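Local coordinates for serine-threonine phosphatase 2C (Toxoplasma gondii, PDB 2I44), which probably removes phosphate groups from phosphoserine and phosphothreonine in proteins, as a metal-dependent phosphatase of the PP2C family, and binds calcium ions in this crystal structure, at residues L227-A232 and G242-D248; H258-I262 and A277-M282. All blocks are in the same frame, centred on the assembly; numbering follows the deposited sequence.

Interaction 1: L227-A232 and G242-D248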
loop_
_atom_site.group_PDB
_atom_site.type_symbol
_atom_site.label_atom_id
_atom_site.label_comp_id
_atom_site.label_asym_id
_atom_site.label_seq_id
_atom_site.Cartn_x
_atom_site.Cartn_y
_atom_site.Cartn_z
ATOM N N LEU A 227 14.899 -3.931 -8.696
ATOM C CA LEU A 227 13.885 -3.986 -7.652
ATOM C C LEU A 227 13.538 -5.438 -7.377
ATOM O O LEU A 227 13.685 -6.298 -8.245
ATOM C CB LEU A 227 12.626 -3.231 -8.086
ATOM C CG LEU A 227 12.800 -1.745 -8.410
ATOM C CD1 LEU A 227 11.465 -1.156 -8.831
ATOM C CD2 LEU A 227 13.339 -1.019 -7.181
ATOM N N GLN A 228 13.082 -5.716 -6.163
ATOM C CA GLN A 228 12.712 -7.076 -5.817
ATOM C C GLN A 228 11.204 -7.306 -5.848
ATOM O O GLN A 228 10.707 -8.308 -5.353
ATOM C CB GLN A 228 13.326 -7.459 -4.471
ATOM C CG GLN A 228 14.824 -7.670 -4.597
ATOM C CD GLN A 228 15.510 -7.934 -3.273
ATOM O OE1 GLN A 228 15.409 -7.139 -2.338
ATOM N NE2 GLN A 228 16.220 -9.053 -3.191
ATOM N N TYR A 229 10.482 -6.352 -6.427
ATOM C CA TYR A 229 9.044 -6.482 -6.620
ATOM C C TYR A 229 8.777 -6.049 -8.063
ATOM O O TYR A 229 9.473 -5.179 -8.602
ATOM C CB TYR A 229 8.238 -5.671 -5.592
ATOM C CG TYR A 229 8.694 -4.263 -5.319
ATOM C CD1 TYR A 229 8.167 -3.189 -6.032
ATOM C CD2 TYR A 229 9.620 -3.995 -4.314
ATOM C CE1 TYR A 229 8.551 -1.878 -5.743
ATOM C CE2 TYR A 229 10.008 -2.691 -4.022
ATOM C CZ TYR A 229 9.468 -1.640 -4.740
ATOM O OH TYR A 229 9.831 -0.348 -4.455
ATOM N N SER A 230 7.781 -6.666 -8.687
ATOM C CA SER A 230 7.467 -6.419 -10.095
ATOM C C SER A 230 6.397 -5.390 -10.477
ATOM O O SER A 230 6.107 -5.205 -11.666
ATOM C CB SER A 230 7.134 -7.758 -10.744
ATOM O OG SER A 230 6.343 -8.527 -9.864
ATOM N N ARG A 231 5.793 -4.747 -9.484
ATOM C CA ARG A 231 4.785 -3.722 -9.738
ATOM C C ARG A 231 5.041 -2.596 -8.752
ATOM O O ARG A 231 5.390 -2.846 -7.597
ATOM C CB ARG A 231 3.367 -4.287 -9.571
ATOM C CG ARG A 231 3.088 -5.481 -10.474
ATOM C CD ARG A 231 1.603 -5.748 -10.620
ATOM N NE ARG A 231 1.336 -7.051 -11.221
ATOM C CZ ARG A 231 0.119 -7.509 -11.501
ATOM N NH1 ARG A 231 -0.947 -6.759 -11.240
ATOM N NH2 ARG A 231 -0.031 -8.726 -12.018
ATOM N N ALA A 232 4.889 -1.359 -9.208
ATOM C CA ALA A 232 5.148 -0.223 -8.341
ATOM C C ALA A 232 4.889 1.126 -8.986
ATOM O O ALA A 232 4.671 1.233 -10.200
ATOM C CB ALA A 232 6.596 -0.273 -7.876
ATOM N N GLY A 242 8.812 -4.213 -18.019
ATOM C CA GLY A 242 8.051 -5.145 -17.208
ATOM C C GLY A 242 7.507 -4.646 -15.881
ATOM O O GLY A 242 6.606 -5.270 -15.322
ATOM N N LEU A 243 8.045 -3.549 -15.351
ATOM C CA LEU A 243 7.533 -3.016 -14.084
ATOM C C LEU A 243 6.145 -2.430 -14.394
ATOM O O LEU A 243 6.022 -1.469 -15.155
ATOM C CB LEU A 243 8.468 -1.930 -13.537
ATOM C CG LEU A 243 8.223 -1.393 -12.119
ATOM C CD1 LEU A 243 8.352 -2.523 -11.097
ATOM C CD2 LEU A 243 9.221 -0.280 -11.811
ATOM N N SER A 244 5.111 -3.012 -13.801
ATOM C CA SER A 244 3.732 -2.588 -14.040
ATOM C C SER A 244 3.112 -1.694 -12.962
ATOM O O SER A 244 3.537 -1.711 -11.801
ATOM C CB SER A 244 2.862 -3.840 -14.211
ATOM O OG SER A 244 1.482 -3.523 -14.253
ATOM N N ASN A 245 2.108 -0.911 -13.353
ATOM C CA ASN A 245 1.399 -0.054 -12.406
ATOM C C ASN A 245 -0.034 -0.567 -12.255
ATOM O O ASN A 245 -0.894 0.112 -11.699
ATOM C CB ASN A 245 1.385 1.416 -12.856
ATOM C CG ASN A 245 0.807 1.609 -14.247
ATOM O OD1 ASN A 245 -0.065 0.858 -14.693
ATOM N ND2 ASN A 245 1.284 2.635 -14.936
ATOM N N GLN A 246 -0.275 -1.769 -12.772
ATOM C CA GLN A 246 -1.583 -2.417 -12.690
ATOM C C GLN A 246 -1.735 -2.983 -11.283
ATOM O O GLN A 246 -1.001 -3.884 -10.894
ATOM C CB GLN A 246 -1.662 -3.557 -13.712
ATOM C CG GLN A 246 -2.900 -4.441 -13.605
ATOM C CD GLN A 246 -4.181 -3.663 -13.817
ATOM O OE1 GLN A 246 -4.908 -3.364 -12.865
ATOM N NE2 GLN A 246 -4.456 -3.314 -15.067
ATOM N N PRO A 247 -2.677 -2.450 -10.494
ATOM C CA PRO A 247 -2.840 -2.979 -9.138
ATOM C C PRO A 247 -3.763 -4.184 -9.103
ATOM O O PRO A 247 -4.564 -4.384 -10.013
ATOM C CB PRO A 247 -3.454 -1.803 -8.395
ATOM C CG PRO A 247 -4.377 -1.228 -9.453
ATOM C CD PRO A 247 -3.489 -1.229 -10.684
ATOM N N ASP A 248 -3.624 -5.013 -8.077
ATOM C CA ASP A 248 -4.557 -6.125 -7.921
ATOM C C ASP A 248 -5.589 -5.447 -7.032
ATOM O O ASP A 248 -5.223 -4.734 -6.096
ATOM C CB ASP A 248 -3.924 -7.325 -7.197
ATOM C CG ASP A 248 -3.095 -8.198 -8.130
ATOM O OD1 ASP A 248 -3.607 -8.576 -9.205
ATOM O OD2 ASP A 248 -1.940 -8.514 -7.793
#

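Interaction 2: H258-I262 and A277-M282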
loop_
_atom_site.group_PDB
_atom_site.type_symbol
_atom_site.label_atom_id
_atom_site.label_comp_id
_atom_site.label_asym_id
_atom_site.label_seq_id
_atom_site.Cartn_x
_atom_site.Cartn_y
_atom_site.Cartn_z
ATOM N N HIS A 258 -15.785 -7.958 11.358
ATOM C CA HIS A 258 -14.517 -7.339 10.982
ATOM C C HIS A 258 -14.044 -6.432 12.115
ATOM O O HIS A 258 -14.721 -5.469 12.488
ATOM C CB HIS A 258 -14.679 -6.579 9.664
ATOM C CG HIS A 258 -14.677 -7.476 8.464
ATOM N ND1 HIS A 258 -13.582 -7.611 7.637
ATOM C CD2 HIS A 258 -15.600 -8.354 8.010
ATOM C CE1 HIS A 258 -13.828 -8.538 6.728
ATOM N NE2 HIS A 258 -15.046 -9.005 6.932
ATOM N N ARG A 259 -12.877 -6.753 12.664
ATOM C CA ARG A 259 -12.334 -6.019 13.799
ATOM C C ARG A 259 -11.203 -5.045 13.512
ATOM O O ARG A 259 -11.189 -3.931 14.037
ATOM C CB ARG A 259 -11.850 -7.012 14.858
ATOM C CG ARG A 259 -12.940 -7.884 15.442
ATOM C CD ARG A 259 -13.648 -7.192 16.596
ATOM N NE ARG A 259 -14.791 -7.976 17.060
ATOM C CZ ARG A 259 -15.950 -8.074 16.413
ATOM N NH1 ARG A 259 -16.134 -7.428 15.265
ATOM N NH2 ARG A 259 -16.926 -8.830 16.909
ATOM N N VAL A 260 -10.246 -5.452 12.691
ATOM C CA VAL A 260 -9.127 -4.568 12.435
ATOM C C VAL A 260 -8.425 -4.804 11.103
ATOM O O VAL A 260 -8.328 -5.928 10.618
ATOM C CB VAL A 260 -8.103 -4.685 13.588
ATOM C CG1 VAL A 260 -7.664 -6.139 13.740
ATOM C CG2 VAL A 260 -6.911 -3.776 13.339
HETATM N N MSE A 261 -7.962 -3.715 10.507
HETATM C CA MSE A 261 -7.240 -3.767 9.249
HETATM C C MSE A 261 -5.895 -3.120 9.538
HETATM O O MSE A 261 -5.826 -2.106 10.238
HETATM C CB MSE A 261 -8.003 -2.992 8.167
HETATM C CG MSE A 261 -7.307 -2.936 6.813
HETATM SE SE MSE A 261 -8.408 -2.072 5.457
HETATM C CE MSE A 261 -8.866 -3.634 4.424
ATOM N N ILE A 262 -4.826 -3.715 9.020
ATOM C CA ILE A 262 -3.488 -3.188 9.247
ATOM C C ILE A 262 -2.748 -3.000 7.932
ATOM O O ILE A 262 -2.504 -3.965 7.202
ATOM C CB ILE A 262 -2.648 -4.142 10.140
ATOM C CG1 ILE A 262 -3.333 -4.337 11.494
ATOM C CG2 ILE A 262 -1.240 -3.579 10.328
ATOM C CD1 ILE A 262 -2.624 -5.329 12.399
ATOM N N ALA A 277 0.598 -9.761 14.003
ATOM C CA ALA A 277 0.328 -8.331 13.956
ATOM C C ALA A 277 -1.052 -8.018 14.532
ATOM O O ALA A 277 -1.201 -7.114 15.350
ATOM C CB ALA A 277 0.425 -7.824 12.516
ATOM N N VAL A 278 -2.058 -8.770 14.116
ATOM C CA VAL A 278 -3.407 -8.536 14.606
ATOM C C VAL A 278 -3.472 -8.698 16.125
ATOM O O VAL A 278 -4.058 -7.868 16.819
ATOM C CB VAL A 278 -4.406 -9.494 13.941
ATOM C CG1 VAL A 278 -5.762 -9.382 14.610
ATOM C CG2 VAL A 278 -4.522 -9.161 12.463
ATOM N N GLU A 279 -2.861 -9.761 16.633
ATOM C CA GLU A 279 -2.844 -10.020 18.068
ATOM C C GLU A 279 -2.228 -8.846 18.827
ATOM O O GLU A 279 -2.823 -8.342 19.781
ATOM C CB GLU A 279 -2.055 -11.294 18.368
ATOM C CG GLU A 279 -1.804 -11.517 19.853
ATOM C CD GLU A 279 -1.198 -12.878 20.149
ATOM O OE1 GLU A 279 -1.945 -13.880 20.125
ATOM O OE2 GLU A 279 0.023 -12.945 20.396
ATOM N N ILE A 280 -1.041 -8.416 18.397
ATOM C CA ILE A 280 -0.351 -7.299 19.031
ATOM C C ILE A 280 -1.217 -6.042 18.991
ATOM O O ILE A 280 -1.348 -5.337 19.991
ATOM C CB ILE A 280 0.994 -7.005 18.331
ATOM C CG1 ILE A 280 1.949 -8.188 18.521
ATOM C CG2 ILE A 280 1.622 -5.730 18.898
ATOM C CD1 ILE A 280 3.266 -8.029 17.796
ATOM N N ALA A 281 -1.804 -5.769 17.829
ATOM C CA ALA A 281 -2.659 -4.603 17.650
ATOM C C ALA A 281 -3.937 -4.715 18.490
ATOM O O ALA A 281 -4.359 -3.745 19.108
ATOM C CB ALA A 281 -3.017 -4.439 16.174
HETATM N N MSE A 282 -4.548 -5.896 18.500
HETATM C CA MSE A 282 -5.775 -6.119 19.265
HETATM C C MSE A 282 -5.526 -5.952 20.759
HETATM O O MSE A 282 -6.339 -5.372 21.480
HETATM C CB MSE A 282 -6.325 -7.521 19.000
HETATM C CG MSE A 282 -7.002 -7.689 17.651
HETATM SE SE MSE A 282 -8.513 -6.511 17.451
HETATM C CE MSE A 282 -9.943 -7.772 17.876
#

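Interaction 1: L227-A232 and G242-D248
Close to the calcium site, two loop segments of the PP2C fold are joined by a single parallel beta bridge. Arg231 and Ser244 form it, with their CA atoms 4.6 Å apart. Two backbone hydrogen bonds hold it: Ser244 N donates to Ser230 O (3.2 Å), and Ala232 N donates to Ser244 O (2.9 Å). The CA of Arg231 also lies 3.1 Å from Ser244 O, a CA-H...O contact. Leu243 packs against the 227-232 backbone. Its CD1 is 3.5 Å from Ser230 C, and its CD2 meets Leu227 CD1 at 3.8 Å. Arg231 extends along the other segment. Its NH1 donates to Gln246 O (2.9 Å), at the edge of the guanidinium. Asp248 lies over one face instead. NH1 to Asp248 OD1 is a long salt bridge of 3.8 Å, held by charge alone. The stronger partners lie elsewhere: Arg231 NH2 pairs with Glu186, and Asp248 OD2 bonds to His179. Ser244 OG accepts from Gln246 N (2.9 Å), which makes an ST turn just before Gln246 O meets the arginine. Tyr229 sits about 6 Å from a bound calcium, between side chain and ion, and touches Thr139 of strand 137-146. The arrangement is an isolated parallel bridge between two loops, which closes the connection through strand 233-234, beside the metal centre of a PP2C phosphatase.

Interaction 2: H258-I262 and A277-M282
Helix 274-286 lies against a face of the sheet that contains strand 258-264. The axes of 258-262 and 277-282 approach to 9.4 Å, and their directions differ by 116°. Val260 and Ile262 alternate with Met261, which points away, so both reach the helix. Ile262 is the main bump. Its CD1 fits the hollow between Ala277 and Ala281, 3.9 Å from the CB of each. These two small residues are one helical turn apart and leave room for it. Val278 borders the same hollow, with CG2 4.3 Å from Ile262 CD1. Val260 CG1 fills the next space, 3.9 Å from Val278 CG1 and 3.8 Å from the SE of Met282, a selenomethionine. The Met282 side chain then bends over the strand, and its CE rests 3.7 Å from Arg259 CB. Arg259 and Val260 both face Gly163, forming a classic beta bulge. The guanidinium of Arg259 turns off to Pro256 O and Glu165. What joins strand and helix is therefore apolar packing, set by side-chain shape rather than by polar bonds.

The two contacts lie on opposite sides of the chain's centre, their centres 27 Å apart. Their nearest atoms are about 11 Å apart, so they do not touch. They follow in series along the chain: interaction 1 closes before interaction 2 opens. Interaction 1 is the one near the metal. Its Tyr229 side chain is about 5 Å from Gly61 and about 6 Å from the side chain of Asp60, both calcium ligands. Interaction 2 lies away from the calcium sites, in the layer where a helix covers a sheet. Yet strand 258-264 runs on towards Asp266, another calcium ligand. Segment 242-248 leads into strand 248-253, which belongs to the other large sheet.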